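Local coordinates for Csc2 (Thermofilum pendens, PDB 4TXD), which carries a bound zinc ion and probably binds CRISPR RNA as the Cas7-family backbone protein of the type I-D interference complex of this archaeon, at residues Arg207-Glu212 / Ser231-Glu236. Numbering follows the deposited sequence.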
loop_
_atom_site.group_PDB
_atom_site.type_symbol
_atom_site.label_atom_id
_atom_site.label_comp_id
_atom_site.label_asym_id
_atom_site.label_seq_id
_atom_site.Cartn_x
_atom_site.Cartn_y
_atom_site.Cartn_z
ATOM N N ARG A 207 7.751 12.681 -19.807
ATOM C CA ARG A 207 6.599 13.566 -19.862
ATOM C C ARG A 207 5.713 13.159 -21.028
ATOM O O ARG A 207 5.781 13.759 -22.100
ATOM C CB ARG A 207 7.054 15.023 -20.012
ATOM C CG ARG A 207 5.943 16.064 -19.952
ATOM C CD ARG A 207 6.536 17.491 -20.080
ATOM N NE ARG A 207 5.633 18.547 -19.598
ATOM C CZ ARG A 207 4.578 18.984 -20.277
ATOM N NH1 ARG A 207 4.286 18.446 -21.453
ATOM N NH2 ARG A 207 3.808 19.944 -19.783
ATOM N N ARG A 208 4.910 12.120 -20.842
ATOM C CA ARG A 208 4.106 11.616 -21.948
ATOM C C ARG A 208 2.645 11.843 -21.610
ATOM O O ARG A 208 1.967 10.954 -21.078
ATOM C CB ARG A 208 4.413 10.132 -22.224
ATOM C CG ARG A 208 5.785 9.928 -22.897
ATOM C CD ARG A 208 6.250 8.479 -22.852
ATOM N NE ARG A 208 5.318 7.558 -23.506
ATOM C CZ ARG A 208 5.495 6.240 -23.567
ATOM N NH1 ARG A 208 6.582 5.679 -23.029
ATOM N NH2 ARG A 208 4.594 5.480 -24.178
ATOM N N ILE A 209 2.200 13.080 -21.841
ATOM C CA ILE A 209 0.840 13.476 -21.495
ATOM C C ILE A 209 0.160 14.162 -22.668
ATOM O O ILE A 209 0.808 14.735 -23.558
ATOM C CB ILE A 209 0.794 14.403 -20.259
ATOM C CG1 ILE A 209 1.412 15.776 -20.569
ATOM C CG2 ILE A 209 1.475 13.733 -19.050
ATOM C CD1 ILE A 209 1.115 16.847 -19.498
ATOM N N THR A 210 -1.163 14.080 -22.685
ATOM C CA THR A 210 -1.926 14.740 -23.731
ATOM C C THR A 210 -1.736 16.257 -23.633
ATOM O O THR A 210 -1.889 16.839 -22.557
ATOM C CB THR A 210 -3.420 14.404 -23.644
ATOM O OG1 THR A 210 -3.605 12.985 -23.767
ATOM C CG2 THR A 210 -4.171 15.102 -24.778
ATOM N N PRO A 211 -1.355 16.900 -24.747
ATOM C CA PRO A 211 -1.299 18.371 -24.751
ATOM C C PRO A 211 -2.700 18.933 -24.551
ATOM O O PRO A 211 -3.573 18.668 -25.372
ATOM C CB PRO A 211 -0.754 18.710 -26.146
ATOM C CG PRO A 211 -0.124 17.445 -26.637
ATOM C CD PRO A 211 -0.911 16.321 -26.025
ATOM N N GLU A 212 -2.916 19.666 -23.462
ATOM C CA GLU A 212 -4.262 20.064 -23.054
ATOM C C GLU A 212 -4.292 21.470 -22.483
ATOM O O GLU A 212 -3.603 21.760 -21.512
ATOM C CB GLU A 212 -4.816 19.098 -22.008
ATOM C CG GLU A 212 -6.193 19.501 -21.514
ATOM C CD GLU A 212 -7.136 19.820 -22.668
ATOM O OE1 GLU A 212 -7.437 21.014 -22.882
ATOM O OE2 GLU A 212 -7.568 18.878 -23.367
ATOM N N SER A 231 -4.837 20.351 -13.214
ATOM C CA SER A 231 -5.928 19.786 -12.425
ATOM C C SER A 231 -6.324 18.396 -12.964
ATOM O O SER A 231 -6.715 17.504 -12.214
ATOM C CB SER A 231 -7.133 20.723 -12.446
ATOM O OG SER A 231 -7.455 21.046 -13.789
ATOM N N GLU A 232 -6.188 18.215 -14.261
ATOM C CA GLU A 232 -6.401 16.932 -14.897
ATOM C C GLU A 232 -5.294 16.631 -15.916
ATOM O O GLU A 232 -4.929 17.454 -16.661
ATOM C CB GLU A 232 -7.778 16.839 -15.549
ATOM C CG GLU A 232 -7.990 15.555 -16.282
ATOM C CD GLU A 232 -9.442 15.246 -16.611
ATOM O OE1 GLU A 232 -10.339 15.678 -15.918
ATOM O OE2 GLU A 232 -9.666 14.547 -17.582
ATOM N N VAL A 233 -4.772 15.430 -15.860
ATOM C CA VAL A 233 -3.695 15.007 -16.705
ATOM C C VAL A 233 -3.982 13.653 -17.315
ATOM O O VAL A 233 -4.366 12.776 -16.647
ATOM C CB VAL A 233 -2.384 14.912 -15.923
ATOM C CG1 VAL A 233 -1.278 14.412 -16.796
ATOM C CG2 VAL A 233 -2.014 16.243 -15.333
ATOM N N HIS A 234 -3.749 13.531 -18.602
ATOM C CA HIS A 234 -3.919 12.269 -19.274
ATOM C C HIS A 234 -2.574 11.688 -19.628
ATOM O O HIS A 234 -1.928 12.171 -20.495
ATOM C CB HIS A 234 -4.773 12.424 -20.519
ATOM C CG HIS A 234 -6.149 12.913 -20.237
ATOM N ND1 HIS A 234 -7.025 13.300 -21.217
ATOM C CD2 HIS A 234 -6.796 13.082 -19.074
ATOM C CE1 HIS A 234 -8.155 13.676 -20.664
ATOM N NE2 HIS A 234 -8.041 13.552 -19.365
ATOM N N VAL A 235 -2.186 10.664 -18.900
ATOM C CA VAL A 235 -0.887 10.020 -19.068
ATOM C C VAL A 235 -0.982 8.949 -20.169
ATOM O O VAL A 235 -1.915 8.139 -20.175
ATOM C CB VAL A 235 -0.419 9.385 -17.748
ATOM C CG1 VAL A 235 0.968 8.782 -17.895
ATOM C CG2 VAL A 235 -0.442 10.436 -16.623
ATOM N N GLU A 236 -0.034 8.958 -21.100
ATOM C CA GLU A 236 -0.140 8.106 -22.295
ATOM C C GLU A 236 0.218 6.655 -22.002
ATOM O O GLU A 236 1.031 6.384 -21.143
ATOM C CB GLU A 236 0.745 8.665 -23.420
ATOM C CG GLU A 236 0.166 9.951 -23.987
ATOM C CD GLU A 236 1.084 10.666 -24.930
ATOM O OE1 GLU A 236 2.271 10.290 -25.015
ATOM O OE2 GLU A 236 0.599 11.602 -25.594
HETATM O O HOH W 1 3.516 7.973 -25.368
HETATM O O HOH W 2 2.333 13.744 -25.892
HETATM O O HOH W 3 -2.893 15.952 -20.089
HETATM O O HOH W 4 -2.041 11.886 -25.754
#
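E236 lays its extended side chain across the backbone of R208 and I209, running at about a right angle to the R208 side chain. OE1 comes to 3.5 Å from R208 CB, and OE2 lies over the I209 carbonyl. Guanidinium and carboxylate planes are turned 64° apart and do not pair directly: R208 NE and E236 OE1 stand 4.4 Å apart, bridged by a water that accepts from NE and donates to OE1. A bend at chi3 (59°) turns the guanidinium out of the line of its chain, and its NH1 bonds Q206. Next to this water-bridged pair, I209 and V235 form a single beta bridge. E236 N donates to R208 O (2.8 Å) and T210 N to H234 O (3.0 Å). H234 O also receives the CA-H of I209. T210 sets OG1 against H234 CB at 3.5 Å, near the edge of the imidazole, which points its NE2 at the anti lone pair of E232 OE2 (2.6 Å); the other oxygen of E232 is salt-bridged to R68. On the apolar side I209 CG2 meets V233 CG1 at 3.6 Å, and I209 also packs on P90 of strand 85-92, as V235 does. The bridge thus pins the loop after strand 197-204 along the edge of strand 232-235 not paired with strand 65-68, far from the zinc site. Beyond the bridge water takes over: one molecule links T210 O to H234 N, another T210 OG1 to E236 OE2. Two direct backbone bonds therefore set the register, whereas the opposite charges of R208 and E236 probably attract each other at a distance, with one water carrying the hydrogen bonding between them.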